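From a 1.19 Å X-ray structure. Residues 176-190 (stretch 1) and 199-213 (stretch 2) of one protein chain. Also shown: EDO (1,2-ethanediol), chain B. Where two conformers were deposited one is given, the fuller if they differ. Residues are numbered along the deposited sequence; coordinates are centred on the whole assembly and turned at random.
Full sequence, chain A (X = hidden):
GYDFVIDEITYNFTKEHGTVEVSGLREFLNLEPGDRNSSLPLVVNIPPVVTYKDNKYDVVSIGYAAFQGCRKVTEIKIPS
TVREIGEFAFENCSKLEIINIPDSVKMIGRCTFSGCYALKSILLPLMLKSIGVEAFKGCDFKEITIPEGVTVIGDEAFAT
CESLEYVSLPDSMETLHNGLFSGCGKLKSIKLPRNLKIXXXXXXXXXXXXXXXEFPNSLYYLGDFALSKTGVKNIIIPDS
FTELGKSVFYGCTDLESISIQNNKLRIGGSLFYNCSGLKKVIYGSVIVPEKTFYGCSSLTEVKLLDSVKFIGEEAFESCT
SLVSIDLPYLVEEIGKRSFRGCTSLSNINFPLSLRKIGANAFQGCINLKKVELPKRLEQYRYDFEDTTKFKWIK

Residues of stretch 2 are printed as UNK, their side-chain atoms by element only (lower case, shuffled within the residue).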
# COMPACT_ATOMS: atom_id res chain seq x y z
N LEU A 176 -4.73 -7.98 -5.04
CA LEU A 176 -5.16 -6.80 -4.29
C LEU A 176 -4.78 -5.56 -5.08
O LEU A 176 -3.61 -5.36 -5.43
CB LEU A 176 -4.60 -6.74 -2.86
CG LEU A 176 -4.86 -7.93 -1.94
CD1 LEU A 176 -4.40 -7.68 -0.53
CD2 LEU A 176 -6.33 -8.35 -2.03
N HIS A 177 -5.78 -4.75 -5.39
CA HIS A 177 -5.60 -3.59 -6.25
C HIS A 177 -4.83 -2.45 -5.60
O HIS A 177 -4.67 -2.38 -4.38
CB HIS A 177 -6.97 -3.11 -6.77
CG HIS A 177 -7.50 -3.96 -7.89
ND1 HIS A 177 -8.26 -3.43 -8.91
CD2 HIS A 177 -7.45 -5.30 -8.11
CE1 HIS A 177 -8.62 -4.41 -9.73
NE2 HIS A 177 -8.14 -5.55 -9.28
N ASN A 178 -4.37 -1.56 -6.46
CA ASN A 178 -3.55 -0.44 -6.04
C ASN A 178 -4.22 0.36 -4.89
O ASN A 178 -5.39 0.72 -4.94
CB ASN A 178 -3.27 0.41 -7.29
CG ASN A 178 -2.50 1.69 -7.01
OD1 ASN A 178 -2.81 2.42 -6.08
ND2 ASN A 178 -1.49 1.95 -7.81
N GLY A 179 -3.45 0.59 -3.82
CA GLY A 179 -3.89 1.48 -2.76
C GLY A 179 -5.10 1.01 -2.00
O GLY A 179 -5.67 1.81 -1.26
N LEU A 180 -5.42 -0.28 -2.05
CA LEU A 180 -6.67 -0.78 -1.47
C LEU A 180 -6.90 -0.37 -0.04
O LEU A 180 -8.02 0.02 0.34
CB LEU A 180 -6.68 -2.29 -1.56
CG LEU A 180 -7.93 -3.01 -1.10
CD1 LEU A 180 -9.17 -2.51 -1.81
CD2 LEU A 180 -7.76 -4.52 -1.36
N PHE A 181 -5.85 -0.47 0.80
CA PHE A 181 -5.92 -0.12 2.20
C PHE A 181 -4.97 1.04 2.56
O PHE A 181 -4.55 1.20 3.72
CB PHE A 181 -5.62 -1.32 3.10
CG PHE A 181 -6.59 -2.44 2.93
CD1 PHE A 181 -7.87 -2.31 3.42
CD2 PHE A 181 -6.29 -3.59 2.23
CE1 PHE A 181 -8.78 -3.30 3.26
CE2 PHE A 181 -7.20 -4.58 2.09
CZ PHE A 181 -8.46 -4.43 2.59
N SER A 182 -4.62 1.87 1.58
CA SER A 182 -3.68 2.97 1.80
C SER A 182 -4.21 3.87 2.91
O SER A 182 -5.34 4.30 2.84
CB SER A 182 -3.52 3.79 0.54
OG SER A 182 -2.56 4.81 0.74
N GLY A 183 -3.42 4.16 3.90
CA GLY A 183 -3.84 5.05 4.94
C GLY A 183 -4.75 4.51 6.04
O GLY A 183 -5.34 5.28 6.82
N CYS A 184 -4.85 3.19 6.14
CA CYS A 184 -5.63 2.54 7.19
C CYS A 184 -4.75 2.38 8.42
O CYS A 184 -4.22 1.32 8.73
CB CYS A 184 -6.19 1.20 6.75
SG CYS A 184 -7.50 1.42 5.46
N GLY A 185 -4.60 3.48 9.16
CA GLY A 185 -3.60 3.57 10.21
C GLY A 185 -3.92 2.88 11.52
O GLY A 185 -3.07 2.89 12.41
N LYS A 186 -5.08 2.24 11.63
CA LYS A 186 -5.45 1.42 12.79
C LYS A 186 -5.46 -0.08 12.50
O LYS A 186 -5.72 -0.90 13.38
CB LYS A 186 -6.83 1.86 13.33
CG LYS A 186 -6.81 3.12 14.15
CD LYS A 186 -5.62 3.21 15.11
CE LYS A 186 -5.59 4.54 15.91
NZ LYS A 186 -5.91 5.82 15.16
N LEU A 187 -5.18 -0.46 11.26
CA LEU A 187 -5.21 -1.86 10.85
C LEU A 187 -3.92 -2.54 11.36
O LEU A 187 -2.85 -2.27 10.85
CB LEU A 187 -5.36 -1.97 9.33
CG LEU A 187 -5.57 -3.37 8.76
CD1 LEU A 187 -6.91 -3.97 9.25
CD2 LEU A 187 -5.54 -3.29 7.26
N LYS A 188 -4.02 -3.39 12.36
CA LYS A 188 -2.85 -4.07 12.94
C LYS A 188 -2.53 -5.40 12.29
O LYS A 188 -1.38 -5.85 12.34
CB LYS A 188 -3.06 -4.26 14.44
CG LYS A 188 -1.88 -4.77 15.23
CD LYS A 188 -2.16 -4.86 16.74
CE LYS A 188 -3.06 -3.78 17.31
NZ LYS A 188 -2.45 -2.40 17.33
N SER A 189 -3.55 -6.03 11.72
CA SER A 189 -3.43 -7.36 11.16
C SER A 189 -4.31 -7.51 9.93
O SER A 189 -5.35 -6.85 9.83
CB SER A 189 -3.92 -8.39 12.19
OG SER A 189 -3.38 -8.19 13.48
N ILE A 190 -3.95 -8.44 9.07
CA ILE A 190 -4.84 -8.87 8.01
C ILE A 190 -4.51 -10.29 7.65
O ILE A 190 -3.33 -10.67 7.55
CB ILE A 190 -4.79 -7.93 6.76
CG1 ILE A 190 -5.95 -8.23 5.81
CG2 ILE A 190 -3.45 -7.96 6.10
CD1 ILE A 190 -6.16 -7.18 4.74
N UNK A 199 0.08 -8.41 -4.81
CA UNK A 199 -0.29 -7.20 -4.06
C UNK A 199 0.24 -6.04 -4.89
O UNK A 199 1.46 -5.92 -5.10
c UNK A 199 0.28 -8.52 -0.43
c UNK A 199 0.08 -5.82 -1.99
c UNK A 199 0.27 -7.18 -2.63
c UNK A 199 -0.35 -8.31 -1.81
N UNK A 200 -0.66 -5.19 -5.38
CA UNK A 200 -0.29 -4.08 -6.24
C UNK A 200 0.24 -2.88 -5.47
O UNK A 200 0.29 -2.85 -4.25
c UNK A 200 -2.74 -4.29 -9.24
c UNK A 200 -1.47 -3.71 -7.14
n UNK A 200 -4.26 -6.22 -12.01
c UNK A 200 -1.78 -4.79 -8.18
n UNK A 200 -2.99 -5.26 -10.30
n UNK A 200 -5.09 -4.41 -10.84
c UNK A 200 -4.10 -5.29 -11.06
N UNK A 201 0.64 -1.87 -6.23
CA UNK A 201 1.32 -0.70 -5.68
C UNK A 201 0.53 -0.05 -4.57
O UNK A 201 -0.70 0.07 -4.68
o UNK A 201 3.01 -1.11 -7.94
o UNK A 201 2.43 0.69 -8.95
c UNK A 201 1.57 0.37 -6.77
c UNK A 201 2.39 -0.08 -7.96
N UNK A 202 1.18 0.45 -3.52
CA UNK A 202 0.60 1.23 -2.46
C UNK A 202 -0.46 0.50 -1.65
O UNK A 202 -1.10 1.15 -0.84
c UNK A 202 1.03 3.43 -3.65
c UNK A 202 1.85 4.26 -2.88
c UNK A 202 2.97 5.05 -4.84
c UNK A 202 2.17 4.25 -5.61
c UNK A 202 2.80 5.09 -3.48
c UNK A 202 0.00 2.54 -3.02
o UNK A 202 3.91 5.85 -5.45
c UNK A 202 1.19 3.44 -4.99
N UNK A 203 -0.59 -0.82 -1.77
CA UNK A 203 -1.76 -1.48 -1.18
C UNK A 203 -1.94 -1.19 0.31
O UNK A 203 -3.06 -0.94 0.76
c UNK A 203 -1.68 -2.98 -1.47
s UNK A 203 -3.15 -3.88 -1.05
N UNK A 204 -0.83 -1.29 1.07
CA UNK A 204 -0.85 -1.09 2.51
C UNK A 204 -0.00 0.12 2.90
O UNK A 204 0.34 0.27 4.07
c UNK A 204 -3.26 -4.76 3.46
c UNK A 204 -0.87 -4.48 2.09
c UNK A 204 -1.69 -5.59 1.87
c UNK A 204 -2.46 -3.70 3.68
c UNK A 204 -1.24 -3.53 3.01
c UNK A 204 -2.86 -5.73 2.60
c UNK A 204 -0.40 -2.34 3.28
N UNK A 205 0.25 1.04 1.97
CA UNK A 205 1.03 2.22 2.32
C UNK A 205 0.38 3.02 3.42
O UNK A 205 -0.81 3.26 3.36
c UNK A 205 1.28 3.07 1.08
N UNK A 206 1.17 3.41 4.43
CA UNK A 206 0.69 4.23 5.53
C UNK A 206 -0.22 3.46 6.48
O UNK A 206 -0.86 4.08 7.30
o UNK A 206 -0.76 8.13 4.20
c UNK A 206 0.05 5.55 5.05
c UNK A 206 0.45 7.85 3.98
c UNK A 206 1.01 6.45 4.27
o UNK A 206 1.25 8.70 3.51
N UNK A 207 -0.23 2.14 6.39
CA UNK A 207 -0.88 1.33 7.44
C UNK A 207 0.15 1.19 8.56
O UNK A 207 0.79 0.16 8.74
s UNK A 207 -2.67 0.09 5.73
c UNK A 207 -1.29 -0.02 6.91
N UNK A 208 0.29 2.28 9.31
CA UNK A 208 1.42 2.45 10.24
C UNK A 208 1.43 1.48 11.40
O UNK A 208 2.46 1.31 12.08
c UNK A 208 1.52 3.90 10.71
c UNK A 208 0.27 4.36 11.46
c UNK A 208 1.87 4.84 9.54
c UNK A 208 0.46 5.70 12.20
N UNK A 209 0.29 0.88 11.70
CA UNK A 209 0.20 -0.12 12.80
C UNK A 209 0.23 -1.55 12.28
O UNK A 209 0.15 -2.50 13.08
c UNK A 209 -2.26 1.32 15.42
c UNK A 209 0.21 1.43 15.40
c UNK A 209 -1.08 0.04 13.63
c UNK A 209 -1.04 1.27 14.54
N UNK A 210 0.29 -1.77 10.98
CA UNK A 210 0.16 -3.12 10.43
C UNK A 210 1.43 -3.90 10.77
O UNK A 210 2.52 -3.55 10.33
c UNK A 210 -0.17 -4.39 8.17
c UNK A 210 -0.07 -3.06 8.91
c UNK A 210 -1.41 -5.19 8.64
c UNK A 210 -0.18 -4.15 6.69
N UNK A 211 1.23 -4.96 11.55
CA UNK A 211 2.30 -5.81 12.08
C UNK A 211 2.14 -7.28 11.70
O UNK A 211 3.14 -7.99 11.54
o UNK A 211 1.78 -4.83 16.28
c UNK A 211 2.75 -4.24 15.73
c UNK A 211 2.98 -4.42 14.22
c UNK A 211 2.35 -5.71 13.63
o UNK A 211 3.50 -3.46 16.37
N UNK A 212 0.90 -7.78 11.62
CA UNK A 212 0.66 -9.22 11.46
C UNK A 212 0.07 -9.48 10.09
O UNK A 212 -1.08 -9.11 9.80
c UNK A 212 0.17 -9.28 13.96
n UNK A 212 -0.61 -8.46 14.66
c UNK A 212 -0.29 -9.70 12.57
o UNK A 212 1.26 -9.69 14.39
N UNK A 213 0.87 -10.09 9.24
CA UNK A 213 0.48 -10.45 7.88
C UNK A 213 1.40 -11.53 7.38
O UNK A 213 2.59 -11.31 7.17
se UNK A 213 -0.23 -7.96 4.44
c UNK A 213 -0.26 -9.50 5.65
c UNK A 213 0.48 -9.25 6.96
c UNK A 213 1.69 -7.71 4.48
C1 EDO B . 5.12 -11.04 14.73
O1 EDO B . 4.43 -10.77 15.94
C2 EDO B . 4.41 -10.46 13.52
O2 EDO B . 3.18 -11.20 13.32
O HOH W 1 -4.94 -1.92 -9.36

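Position 199 carries four carbons, forked at the first, with one arm two carbons long, and lies against the Leu176 side chain; its backbone pairs with Leu176 in a parallel bridge, the two side chains on the same face of the sheet. It is Ile199, and its CG1 lies 4.3 Å from Leu176 CD1.

Position 200 has three carbons, a nitrogen, then a carbon bearing two more nitrogens, one of them over a face of the His177 ring: Arg200. Its NH1 is 3.6 Å from His177 NE2, and a water accepts hydrogen bonds from both Arg200 NH1 (2.9 Å) and Asn178 N (3.0 Å). Arg200 N donates to Leu176 O (3.0 Å).

At 201, two carbons end in two oxygens, with CB 3.6 Å from Asn178 ND2; this count leaves Asp201, whose backbone O accepts from Gly179 N (2.9 Å).

Position 202 is one carbon and a six-carbon ring bearing an oxygen, with Asn178 ND2 at the ring edge, hence Tyr202.

Position 203 has one carbon and one sulfur, and the sulfur packs against Leu176 and Leu180: Cys203. Its SG lies 3.7 Å from Leu176 CB and 3.9 Å from Leu180 CB, while the backbone O accepts from Phe181 N (2.8 Å).

At 204 a carbon leads to a bare six-carbon ring that meets Leu176 and Phe181 and has Ile190 CD1 at its edge: Phe204. Its ring and that of Phe181 are near parallel (13°) but slid apart, centroids 5.6 Å from each other, so they barely overlap. CZ of Phe204 reaches Leu176 CD1 at 4.0 Å.

The single carbon at 205, 4.2 Å from Ser182 OG, identifies Ala205, whose O accepts from Gly183 N (2.8 Å).

Position 206 has three carbons, the third carrying two oxygens, and its CB lies 3.9 Å from Gly183 N: Glu206.

Position 207 repeats the carbon-sulfur pattern, its sulfur against Cys184: Cys207, with SG 3.8 Å from Cys184 CB.

At 208, four carbons forked at the first, with one two-carbon arm, touch Gly185 O: Ile208, its CG1 3.8 Å away from that Gly185 O.

At 209 the four carbons fork at the second and touch Gly185 and Lys186, giving Leu209, with CG 3.4 Å from Gly185 O and CD1 3.9 Å from Lys186 CD.

Position 210 has the same fork, one tip near Ile190: Leu210, its CD1 4.3 Å from Ile190 CG2.

Three carbons and two terminal oxygens at 211, one oxygen near Lys188, indicate Glu211; OE1 approaches Lys188 CG at 3.8 Å.

At 212, two carbons end in one oxygen and one nitrogen, the nitrogen against Ser189 OG: Asn212. ND2 donates to Ser189 OG (3.0 Å), and OD1 accepts from ethanediol O2 (2.7 Å).

Two carbons, selenium and a terminal carbon, unbranched and touching Ile190, mark 213 as selenomethionine, Met213, with CG 3.6 Å from Ile190 CG2.

The contact works by repetition: successive turns in each stretch stack in register, and Gly179 N, Phe181 N and Gly183 N donate to Asp201 O, Cys203 O and Ala205 O, every second residue of each stretch. Lys188 O then receives Glu211 N (2.9 Å) and Asn212 N (3.1 Å), and Ile190 N donates to Asn212 O (3.0 Å). Beside this backbone ladder the side chains of Leu176, Leu180, Phe181, Cys184 and Ile190 pack against those of Ile199, Cys203, Phe204, Cys207 and Leu210, leaving the charged groups largely at the exposed margin.

Stretch 2 (199-213) IRDYCFAECILLENM
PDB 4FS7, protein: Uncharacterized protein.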